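PDB 1OMH: trwC protein from Escherichia coli, which recognises and processes the plasmid origin-of-transfer DNA as the relaxase of bacterial conjugation, probably nicking one strand at the start of transfer. Local coordinates for a contact of chain A with DNA. Sequence-based numbering; all coordinates share one arbitrary frame.

Site 1: a contact of chain A with DNA. Residues 128, 137, 181, 183. With nucleotides of chain B.
The beta-hairpin of strands 126-131 and 134-139 in the TrwC relaxase domain brings Arg128 to the major-groove edge of the DG3-DC16 pair, while Lys181 and Asp183 meet the neighbouring unpaired guanines. Asp183, first residue of helix 183-187, reads the Watson-Crick edge of DG17 with both carboxylate oxygens: DG17 N1 donates to OD1 at 2.7 Å (156° at the hydrogen), and DG17 N2 donates to OD2 over a short 2.5 Å. Both donors meet the carboxylate from above its plane. Lys181 NZ forms a salt bridge to Asp183 OD2 at 3.0 Å, approaching from the face opposite DG17 N2, and so probably steadies the negative charge. The Lys181 chain runs straight until its last torsion (chi4 53°), which turns the ammonium group toward this oxygen. Water joins the rest: water 1 links Lys181 NZ with DG3 O6, and water 2 links Asp183 OD2 with N7 of DG1. Arg128 NH2 lies 2.8 Å from DG3 O6, but its N-H points away, and no hydrogen bond is assigned. The tip of Ile137, CD1, gives an apolar flank 3.7 Å from DG1 O6.

Site 2: a contact of chain A with DNA. Residues 71, 74, 79, 81, 168, 179. With nucleotides of chain B.
Arg81 begins strand 81-89 and runs alongside the backbone of DG15 and DC16. Its CG stands anti to the carbonyl carbon (chi1 -69°) and the chain is extended as far as NE, carrying the guanidinium from one phosphate to the next. CB lies 3.5 Å from the phosphate oxygen OP1 of DG15; CG lies about 4.0 Å from both C5' of DG15 and OP2 of DC16; CD packs 3.8 Å from O5' of DG15. At the tip, NE donates to DC16 OP2 at 2.7 Å and NH2 to the same oxygen at 3.0 Å, a side-on grip and salt bridge with the phosphate tilted slightly from the guanidinium plane. NH1 turns to water 3, which touches OP2 of DG15. An alanine here would probably leave the DC16 phosphate without its charged mate and the bridging water without a donor. The backbone helps on either side: Lys79 N donates to OP1 of DC16 at 3.2 Å, and Ala179 N to OP1 of DT14 at 2.7 Å, almost straight (176°). Thr74 OG1 donates to the carbonyl O of Arg71 at 2.8 Å and also holds water 5, which reaches Arg81 N, DT14 O3' and DG15 OP1. The site holds the phosphates of DT14 and DC16 directly and that of DG15 through water, without reading bases, and so probably helps to hold the strand in register on the relaxase domain.

Site 3: a contact of chain A with DNA. Residues 72-76. With nucleotides of chain B.
The guanine ring of DG13 turns its sugar edge to the backbone carbonyl of Ala73. One face lies against the DG12-DC7 pair, with DG12 over the C5/N7 side and DC7 over the C2 end; the other face lies against the thymine of DT14. DC7 is itself joined edge to edge with DG12 in a Watson-Crick pair. In the TrwC relaxase domain this is a loop, residues 72-76 between helix 52-60 and strand 81-89, laid into the minor groove. DG13 N2 donates to Ala73 O at 3.1 Å (167° at the hydrogen), the amino group tilted a little from the carbonyl plane. An exocyclic amine at this edge is a mark of guanine, which may add some base preference. The methyl group of Ala73 fits tightly between sugars, CB lying 3.3 Å from C1' of DG13 and 3.3 Å from the deoxyribose ring oxygen O4' of DT14. Water 6 bridges the backbone N of Arg75 and O2 of the DT14 base. On the other arm of the stem, in the same DNA chain, Gln76 N donates to the backbone oxygen O5' of DC7 at 3.0 Å; the Gln76 side chain is incompletely modelled.

Site 1: a contact of chain A with DNA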
loop_
_atom_site.group_PDB
_atom_site.type_symbol
_atom_site.label_atom_id
_atom_site.label_comp_id
_atom_site.label_asym_id
_atom_site.label_seq_id
_atom_site.Cartn_x
_atom_site.Cartn_y
_atom_site.Cartn_z
ATOM N N ARG A 128 -15.415 12.454 14.637
ATOM C CA ARG A 128 -16.070 12.775 15.894
ATOM C C ARG A 128 -16.883 14.058 15.774
ATOM O O ARG A 128 -16.731 14.822 14.820
ATOM C CB ARG A 128 -15.036 12.934 17.009
ATOM C CG ARG A 128 -14.221 11.679 17.275
ATOM C CD ARG A 128 -12.742 11.992 17.183
ATOM N NE ARG A 128 -12.138 12.222 18.485
ATOM C CZ ARG A 128 -10.880 12.610 18.662
ATOM N NH1 ARG A 128 -10.088 12.822 17.618
ATOM N NH2 ARG A 128 -10.407 12.761 19.890
ATOM N N ILE A 137 -19.025 9.304 18.203
ATOM C CA ILE A 137 -18.176 8.786 17.145
ATOM C C ILE A 137 -19.134 8.424 16.024
ATOM O O ILE A 137 -20.019 7.583 16.197
ATOM C CB ILE A 137 -17.389 7.538 17.587
ATOM C CG1 ILE A 137 -16.455 7.903 18.745
ATOM C CG2 ILE A 137 -16.574 6.994 16.411
ATOM C CD1 ILE A 137 -15.610 6.749 19.249
ATOM N N LYS A 181 -10.980 9.834 12.042
ATOM C CA LYS A 181 -10.599 9.114 13.252
ATOM C C LYS A 181 -10.240 7.779 12.600
ATOM O O LYS A 181 -11.124 7.002 12.252
ATOM C CB LYS A 181 -11.775 8.938 14.212
ATOM C CG LYS A 181 -11.397 8.130 15.459
ATOM C CD LYS A 181 -12.479 8.142 16.523
ATOM C CE LYS A 181 -12.008 7.389 17.759
ATOM N NZ LYS A 181 -10.692 7.904 18.242
ATOM N N ASP A 183 -8.842 5.087 13.755
ATOM C CA ASP A 183 -8.873 3.910 14.617
ATOM C C ASP A 183 -9.343 2.631 13.952
ATOM O O ASP A 183 -8.592 1.654 13.867
ATOM C CB ASP A 183 -9.745 4.188 15.841
ATOM C CG ASP A 183 -9.145 5.233 16.748
ATOM O OD1 ASP A 183 -8.416 6.119 16.238
ATOM O OD2 ASP A 183 -9.409 5.182 17.965
ATOM O "O5'" DG B 1 -3.645 7.560 22.432
ATOM C "C5'" DG B 1 -5.011 7.251 22.184
ATOM C "C4'" DG B 1 -5.983 7.906 23.138
ATOM O "O4'" DG B 1 -7.247 8.023 22.454
ATOM C "C3'" DG B 1 -6.271 7.101 24.415
ATOM O "O3'" DG B 1 -5.734 7.836 25.525
ATOM C "C2'" DG B 1 -7.726 7.414 24.693
ATOM C "C1'" DG B 1 -8.293 7.896 23.387
ATOM N N9 DG B 1 -9.414 7.169 22.810
ATOM C C8 DG B 1 -9.533 6.578 21.573
ATOM N N7 DG B 1 -10.735 6.115 21.348
ATOM C C5 DG B 1 -11.433 6.398 22.516
ATOM C C6 DG B 1 -12.782 6.146 22.874
ATOM O O6 DG B 1 -13.670 5.613 22.207
ATOM N N1 DG B 1 -13.060 6.591 24.162
ATOM C C2 DG B 1 -12.160 7.204 24.997
ATOM N N2 DG B 1 -12.612 7.570 26.203
ATOM N N3 DG B 1 -10.909 7.445 24.675
ATOM C C4 DG B 1 -10.619 7.022 23.429
ATOM P P DG B 3 -11.118 5.884 30.389
ATOM O OP1 DG B 3 -10.255 6.154 31.562
ATOM O OP2 DG B 3 -12.504 5.399 30.593
ATOM O "O5'" DG B 3 -11.183 7.124 29.400
ATOM C "C5'" DG B 3 -11.745 8.370 29.807
ATOM C "C4'" DG B 3 -10.765 9.475 29.501
ATOM O "O4'" DG B 3 -10.382 9.353 28.118
ATOM C "C3'" DG B 3 -11.331 10.889 29.650
ATOM O "O3'" DG B 3 -10.761 11.395 30.869
ATOM C "C2'" DG B 3 -10.600 11.676 28.571
ATOM C "C1'" DG B 3 -10.098 10.628 27.603
ATOM N N9 DG B 3 -10.397 10.660 26.178
ATOM C C8 DG B 3 -11.595 10.531 25.516
ATOM N N7 DG B 3 -11.457 10.555 24.215
ATOM C C5 DG B 3 -10.091 10.725 24.021
ATOM C C6 DG B 3 -9.318 10.823 22.826
ATOM O O6 DG B 3 -9.699 10.769 21.652
ATOM N N1 DG B 3 -7.964 10.992 23.109
ATOM C C2 DG B 3 -7.422 11.055 24.370
ATOM N N2 DG B 3 -6.104 11.219 24.465
ATOM N N3 DG B 3 -8.124 10.961 25.473
ATOM C C4 DG B 3 -9.437 10.799 25.226
ATOM P P DC B 16 0.547 12.828 16.663
ATOM O OP1 DC B 16 1.875 13.428 16.952
ATOM O OP2 DC B 16 0.384 11.944 15.477
ATOM O "O5'" DC B 16 0.049 12.050 17.969
ATOM C "C5'" DC B 16 0.549 12.397 19.262
ATOM C "C4'" DC B 16 -0.176 11.645 20.358
ATOM O "O4'" DC B 16 -1.603 11.905 20.278
ATOM C "C3'" DC B 16 -0.040 10.118 20.245
ATOM O "O3'" DC B 16 0.876 9.718 21.279
ATOM C "C2'" DC B 16 -1.348 9.593 20.824
ATOM C "C1'" DC B 16 -2.281 10.781 20.798
ATOM N N1 DC B 16 -3.684 10.714 20.337
ATOM C C2 DC B 16 -4.679 10.920 21.305
ATOM O O2 DC B 16 -4.334 11.188 22.460
ATOM N N3 DC B 16 -5.977 10.820 20.961
ATOM C C4 DC B 16 -6.314 10.535 19.708
ATOM N N4 DC B 16 -7.620 10.435 19.430
ATOM C C5 DC B 16 -5.330 10.336 18.687
ATOM C C6 DC B 16 -4.032 10.441 19.044
ATOM P P DG B 17 1.899 8.499 21.048
ATOM O OP1 DG B 17 2.772 8.440 22.246
ATOM O OP2 DG B 17 2.510 8.620 19.705
ATOM O "O5'" DG B 17 0.973 7.201 21.050
ATOM C "C5'" DG B 17 0.580 6.568 22.270
ATOM C "C4'" DG B 17 -0.518 5.566 21.994
ATOM O "O4'" DG B 17 -1.592 6.261 21.334
ATOM C "C3'" DG B 17 -0.106 4.444 21.036
ATOM O "O3'" DG B 17 -0.066 3.241 21.822
ATOM C "C2'" DG B 17 -1.371 4.178 20.241
ATOM C "C1'" DG B 17 -2.211 5.405 20.405
ATOM N N9 DG B 17 -2.601 6.156 19.224
ATOM C C8 DG B 17 -1.874 7.014 18.430
ATOM N N7 DG B 17 -2.606 7.590 17.512
ATOM C C5 DG B 17 -3.873 7.053 17.704
ATOM C C6 DG B 17 -5.095 7.288 17.024
ATOM O O6 DG B 17 -5.320 8.056 16.075
ATOM N N1 DG B 17 -6.130 6.516 17.558
ATOM C C2 DG B 17 -6.003 5.635 18.607
ATOM N N2 DG B 17 -7.101 4.973 18.990
ATOM N N3 DG B 17 -4.876 5.415 19.239
ATOM C C4 DG B 17 -3.866 6.153 18.741
HETATM O O HOH W 1 -11.778 9.303 20.383
HETATM O O HOH W 2 -11.600 4.339 19.148
#

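Site 2: a contact of chain A with DNA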
loop_
_atom_site.group_PDB
_atom_site.type_symbol
_atom_site.label_atom_id
_atom_site.label_comp_id
_atom_site.label_asym_id
_atom_site.label_seq_id
_atom_site.Cartn_x
_atom_site.Cartn_y
_atom_site.Cartn_z
ATOM N N ARG A 71 -8.042 21.093 9.997
ATOM C CA ARG A 71 -7.182 20.704 11.105
ATOM C C ARG A 71 -6.571 21.807 11.964
ATOM O O ARG A 71 -5.506 21.619 12.550
ATOM C CB ARG A 71 -6.079 19.773 10.577
ATOM C CG ARG A 71 -6.635 18.587 9.777
ATOM C CD ARG A 71 -5.592 17.510 9.515
ATOM N NE ARG A 71 -4.589 17.907 8.531
ATOM C CZ ARG A 71 -4.721 17.745 7.217
ATOM N NH1 ARG A 71 -5.819 17.190 6.711
ATOM N NH2 ARG A 71 -3.747 18.129 6.406
ATOM N N THR A 74 -5.487 21.171 15.624
ATOM C CA THR A 74 -4.287 20.382 15.885
ATOM C C THR A 74 -3.404 21.109 16.887
ATOM O O THR A 74 -3.124 22.299 16.732
ATOM C CB THR A 74 -3.471 20.147 14.593
ATOM O OG1 THR A 74 -4.243 19.369 13.670
ATOM C CG2 THR A 74 -2.176 19.414 14.907
ATOM N N LYS A 79 2.098 16.522 16.146
ATOM C CA LYS A 79 2.329 16.502 14.705
ATOM C C LYS A 79 1.004 16.548 13.974
ATOM O O LYS A 79 0.040 15.901 14.376
ATOM C CB LYS A 79 3.077 15.233 14.295
ATOM C CG LYS A 79 4.446 15.095 14.914
ATOM C CD LYS A 79 5.167 13.883 14.362
ATOM C CE LYS A 79 6.571 13.790 14.921
ATOM N NZ LYS A 79 7.349 12.708 14.258
ATOM N N ARG A 81 -1.390 15.509 11.070
ATOM C CA ARG A 81 -1.483 14.334 10.226
ATOM C C ARG A 81 -2.072 14.728 8.890
ATOM O O ARG A 81 -3.065 15.449 8.828
ATOM C CB ARG A 81 -2.336 13.274 10.926
ATOM C CG ARG A 81 -1.642 12.705 12.150
ATOM C CD ARG A 81 -2.540 11.782 12.963
ATOM N NE ARG A 81 -1.783 11.144 14.038
ATOM C CZ ARG A 81 -2.267 10.210 14.848
ATOM N NH1 ARG A 81 -3.521 9.801 14.711
ATOM N NH2 ARG A 81 -1.487 9.675 15.780
ATOM N N ASN A 168 -6.349 12.718 5.273
ATOM C CA ASN A 168 -6.896 12.935 6.609
ATOM C C ASN A 168 -8.145 13.812 6.563
ATOM O O ASN A 168 -8.142 14.939 7.058
ATOM C CB ASN A 168 -5.822 13.585 7.487
ATOM C CG ASN A 168 -6.172 13.577 8.961
ATOM O OD1 ASN A 168 -5.426 14.116 9.786
ATOM N ND2 ASN A 168 -7.300 12.965 9.306
ATOM N N ALA A 179 -11.111 15.876 10.348
ATOM C CA ALA A 179 -10.031 14.908 10.321
ATOM C C ALA A 179 -10.636 13.528 10.508
ATOM O O ALA A 179 -11.681 13.373 11.147
ATOM C CB ALA A 179 -9.040 15.201 11.433
ATOM P P DT B 14 -11.398 17.592 13.642
ATOM O OP1 DT B 14 -11.092 17.803 12.201
ATOM O OP2 DT B 14 -12.337 16.513 14.041
ATOM O "O5'" DT B 14 -10.020 17.443 14.434
ATOM C "C5'" DT B 14 -8.890 18.228 14.051
ATOM C "C4'" DT B 14 -7.687 17.974 14.935
ATOM O "O4'" DT B 14 -7.958 18.402 16.294
ATOM C "C3'" DT B 14 -7.238 16.516 15.046
ATOM O "O3'" DT B 14 -6.101 16.325 14.191
ATOM C "C2'" DT B 14 -6.627 16.442 16.438
ATOM C "C1'" DT B 14 -7.253 17.587 17.220
ATOM N N1 DT B 14 -8.156 17.227 18.342
ATOM C C2 DT B 14 -7.647 17.288 19.623
ATOM O O2 DT B 14 -6.496 17.594 19.874
ATOM N N3 DT B 14 -8.547 16.976 20.611
ATOM C C4 DT B 14 -9.870 16.616 20.457
ATOM O O4 DT B 14 -10.557 16.377 21.452
ATOM C C5 DT B 14 -10.334 16.556 19.088
ATOM C C7 DT B 14 -11.750 16.160 18.817
ATOM C C6 DT B 14 -9.465 16.858 18.114
ATOM P P DG B 15 -5.599 14.835 13.835
ATOM O OP1 DG B 15 -5.089 14.846 12.442
ATOM O OP2 DG B 15 -6.660 13.858 14.214
ATOM O "O5'" DG B 15 -4.377 14.573 14.817
ATOM C "C5'" DG B 15 -3.177 15.359 14.780
ATOM C "C4'" DG B 15 -2.476 15.230 16.110
ATOM O "O4'" DG B 15 -3.474 15.474 17.107
ATOM C "C3'" DG B 15 -1.879 13.858 16.434
ATOM O "O3'" DG B 15 -0.461 14.070 16.492
ATOM C "C2'" DG B 15 -2.153 13.693 17.920
ATOM C "C1'" DG B 15 -3.291 14.631 18.213
ATOM N N9 DG B 15 -4.599 14.115 18.586
ATOM C C8 DG B 15 -5.606 13.621 17.789
ATOM N N7 DG B 15 -6.730 13.462 18.438
ATOM C C5 DG B 15 -6.415 13.822 19.742
ATOM C C6 DG B 15 -7.216 13.876 20.904
ATOM O O6 DG B 15 -8.418 13.626 21.020
ATOM N N1 DG B 15 -6.479 14.286 22.009
ATOM C C2 DG B 15 -5.143 14.609 21.995
ATOM N N2 DG B 15 -4.585 14.983 23.149
ATOM N N3 DG B 15 -4.398 14.569 20.921
ATOM C C4 DG B 15 -5.092 14.175 19.842
ATOM P P DC B 16 0.547 12.828 16.663
ATOM O OP1 DC B 16 1.875 13.428 16.952
ATOM O OP2 DC B 16 0.384 11.944 15.477
ATOM O "O5'" DC B 16 0.049 12.050 17.969
ATOM C "C5'" DC B 16 0.549 12.397 19.262
ATOM C "C4'" DC B 16 -0.176 11.645 20.358
ATOM O "O4'" DC B 16 -1.603 11.905 20.278
ATOM C "C3'" DC B 16 -0.040 10.118 20.245
ATOM O "O3'" DC B 16 0.876 9.718 21.279
ATOM C "C2'" DC B 16 -1.348 9.593 20.824
ATOM C "C1'" DC B 16 -2.281 10.781 20.798
ATOM N N1 DC B 16 -3.684 10.714 20.337
ATOM C C2 DC B 16 -4.679 10.920 21.305
ATOM O O2 DC B 16 -4.334 11.188 22.460
ATOM N N3 DC B 16 -5.977 10.820 20.961
ATOM C C4 DC B 16 -6.314 10.535 19.708
ATOM N N4 DC B 16 -7.620 10.435 19.430
ATOM C C5 DC B 16 -5.330 10.336 18.687
ATOM C C6 DC B 16 -4.032 10.441 19.044
HETATM O O HOH W 3 -5.949 11.275 13.520
HETATM O O HOH W 4 -13.241 14.009 13.249
HETATM O O HOH W 5 -3.814 17.098 12.046
#

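Site 3: a contact of chain A with DNA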
loop_
_atom_site.group_PDB
_atom_site.type_symbol
_atom_site.label_atom_id
_atom_site.label_comp_id
_atom_site.label_asym_id
_atom_site.label_seq_id
_atom_site.Cartn_x
_atom_site.Cartn_y
_atom_site.Cartn_z
ATOM N N SER A 72 -7.246 22.947 12.073
ATOM C CA SER A 72 -6.717 24.035 12.893
ATOM C C SER A 72 -6.600 23.629 14.368
ATOM O O SER A 72 -5.675 24.051 15.064
ATOM C CB SER A 72 -7.597 25.290 12.766
ATOM O OG SER A 72 -8.952 25.027 13.091
ATOM N N ALA A 73 -7.528 22.794 14.834
ATOM C CA ALA A 73 -7.538 22.342 16.224
ATOM C C ALA A 73 -6.320 21.504 16.607
ATOM O O ALA A 73 -6.140 21.159 17.779
ATOM C CB ALA A 73 -8.813 21.561 16.504
ATOM N N THR A 74 -5.487 21.171 15.624
ATOM C CA THR A 74 -4.287 20.382 15.885
ATOM C C THR A 74 -3.404 21.109 16.887
ATOM O O THR A 74 -3.124 22.299 16.732
ATOM C CB THR A 74 -3.471 20.147 14.593
ATOM O OG1 THR A 74 -4.243 19.369 13.670
ATOM C CG2 THR A 74 -2.176 19.414 14.907
ATOM N N ARG A 75 -2.959 20.391 17.913
ATOM C CA ARG A 75 -2.105 20.982 18.936
ATOM C C ARG A 75 -0.698 21.283 18.435
ATOM O O ARG A 75 -0.040 20.431 17.840
ATOM C CB ARG A 75 -2.035 20.061 20.150
ATOM C CG ARG A 75 -3.263 20.143 21.046
ATOM C CD ARG A 75 -3.244 19.056 22.111
ATOM N NE ARG A 75 -1.928 18.906 22.726
ATOM C CZ ARG A 75 -1.684 18.129 23.777
ATOM N NH1 ARG A 75 -2.670 17.439 24.332
ATOM N NH2 ARG A 75 -0.457 18.030 24.267
ATOM N N GLN A 76 -0.243 22.506 18.693
ATOM C CA GLN A 76 1.082 22.948 18.280
ATOM C C GLN A 76 2.189 22.018 18.753
ATOM O O GLN A 76 3.240 21.921 18.119
ATOM C CB GLN A 76 1.353 24.364 18.801
ATOM C CG GLN A 76 0.961 25.474 17.837
ATOM C CD GLN A 76 1.901 25.561 16.646
ATOM P P DC B 7 -0.944 24.195 22.107
ATOM O OP1 DC B 7 0.480 23.878 21.834
ATOM O OP2 DC B 7 -1.291 25.398 22.908
ATOM O "O5'" DC B 7 -1.738 24.215 20.721
ATOM C "C5'" DC B 7 -2.545 25.329 20.329
ATOM C "C4'" DC B 7 -3.574 24.887 19.314
ATOM O "O4'" DC B 7 -4.405 23.872 19.927
ATOM C "C3'" DC B 7 -4.542 25.976 18.853
ATOM O "O3'" DC B 7 -4.167 26.450 17.555
ATOM C "C2'" DC B 7 -5.817 25.202 18.566
ATOM C "C1'" DC B 7 -5.747 23.979 19.467
ATOM N N1 DC B 7 -6.647 24.076 20.636
ATOM C C2 DC B 7 -8.012 23.840 20.444
ATOM O O2 DC B 7 -8.416 23.522 19.311
ATOM N N3 DC B 7 -8.860 23.963 21.492
ATOM C C4 DC B 7 -8.393 24.299 22.695
ATOM N N4 DC B 7 -9.272 24.411 23.695
ATOM C C5 DC B 7 -7.005 24.532 22.924
ATOM C C6 DC B 7 -6.175 24.409 21.878
ATOM P P DG B 12 -20.674 22.022 21.541
ATOM O OP1 DG B 12 -22.029 21.885 20.944
ATOM O OP2 DG B 12 -20.296 21.186 22.707
ATOM O "O5'" DG B 12 -19.589 21.774 20.402
ATOM C "C5'" DG B 12 -19.798 22.270 19.085
ATOM C "C4'" DG B 12 -18.480 22.482 18.376
ATOM O "O4'" DG B 12 -17.671 23.383 19.169
ATOM C "C3'" DG B 12 -17.636 21.211 18.232
ATOM O "O3'" DG B 12 -17.725 20.774 16.863
ATOM C "C2'" DG B 12 -16.211 21.734 18.297
ATOM C "C1'" DG B 12 -16.304 23.068 18.994
ATOM N N9 DG B 12 -15.579 23.221 20.249
ATOM C C8 DG B 12 -16.070 23.389 21.522
ATOM N N7 DG B 12 -15.127 23.554 22.414
ATOM C C5 DG B 12 -13.947 23.478 21.684
ATOM C C6 DG B 12 -12.593 23.593 22.096
ATOM O O6 DG B 12 -12.144 23.799 23.230
ATOM N N1 DG B 12 -11.717 23.448 21.021
ATOM C C2 DG B 12 -12.095 23.228 19.719
ATOM N N2 DG B 12 -11.111 23.114 18.819
ATOM N N3 DG B 12 -13.346 23.126 19.326
ATOM C C4 DG B 12 -14.213 23.260 20.352
ATOM P P DG B 13 -16.875 19.496 16.358
ATOM O OP1 DG B 13 -17.168 19.322 14.910
ATOM O OP2 DG B 13 -17.116 18.368 17.293
ATOM O "O5'" DG B 13 -15.354 19.955 16.478
ATOM C "C5'" DG B 13 -14.707 20.651 15.403
ATOM C "C4'" DG B 13 -13.204 20.518 15.515
ATOM O "O4'" DG B 13 -12.801 20.996 16.809
ATOM C "C3'" DG B 13 -12.663 19.090 15.415
ATOM O "O3'" DG B 13 -12.009 18.996 14.142
ATOM C "C2'" DG B 13 -11.466 19.091 16.353
ATOM C "C1'" DG B 13 -11.707 20.245 17.295
ATOM N N9 DG B 13 -11.919 19.975 18.713
ATOM C C8 DG B 13 -13.095 19.723 19.382
ATOM N N7 DG B 13 -12.942 19.691 20.680
ATOM C C5 DG B 13 -11.583 19.895 20.867
ATOM C C6 DG B 13 -10.813 19.987 22.058
ATOM O O6 DG B 13 -11.195 19.914 23.242
ATOM N N1 DG B 13 -9.465 20.195 21.772
ATOM C C2 DG B 13 -8.934 20.305 20.503
ATOM N N2 DG B 13 -7.617 20.498 20.399
ATOM N N3 DG B 13 -9.643 20.231 19.405
ATOM C C4 DG B 13 -10.942 20.031 19.656
ATOM P P DT B 14 -11.398 17.592 13.642
ATOM O OP1 DT B 14 -11.092 17.803 12.201
ATOM O OP2 DT B 14 -12.337 16.513 14.041
ATOM O "O5'" DT B 14 -10.020 17.443 14.434
ATOM C "C5'" DT B 14 -8.890 18.228 14.051
ATOM C "C4'" DT B 14 -7.687 17.974 14.935
ATOM O "O4'" DT B 14 -7.958 18.402 16.294
ATOM C "C3'" DT B 14 -7.238 16.516 15.046
ATOM O "O3'" DT B 14 -6.101 16.325 14.191
ATOM C "C2'" DT B 14 -6.627 16.442 16.438
ATOM C "C1'" DT B 14 -7.253 17.587 17.220
ATOM N N1 DT B 14 -8.156 17.227 18.342
ATOM C C2 DT B 14 -7.647 17.288 19.623
ATOM O O2 DT B 14 -6.496 17.594 19.874
ATOM N N3 DT B 14 -8.547 16.976 20.611
ATOM C C4 DT B 14 -9.870 16.616 20.457
ATOM O O4 DT B 14 -10.557 16.377 21.452
ATOM C C5 DT B 14 -10.334 16.556 19.088
ATOM C C7 DT B 14 -11.750 16.160 18.817
ATOM C C6 DT B 14 -9.465 16.858 18.114
HETATM O O HOH W 6 -3.791 17.752 18.641
HETATM O O HOH W 7 -3.814 17.098 12.046
#

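Sites 2 and 3 are near neighbours, the centres of their C-alpha atoms about 7 Å apart, and they share Thr74, in the 72-76 loop. Site 1 lies about 12 Å from site 2 and about 17 Å from site 3, on separate elements of the chain. The DNA also joins them: DT14 belongs to sites 2 and 3, DC16 to sites 1 and 2. Site 1 meets the DG3-DC16 pair from the major-groove side and the unpaired DG1 and DG17 beside it, site 3 comes from the minor groove, with the phosphate grip of site 2 between, so the folded strand is probably recognised from several sides.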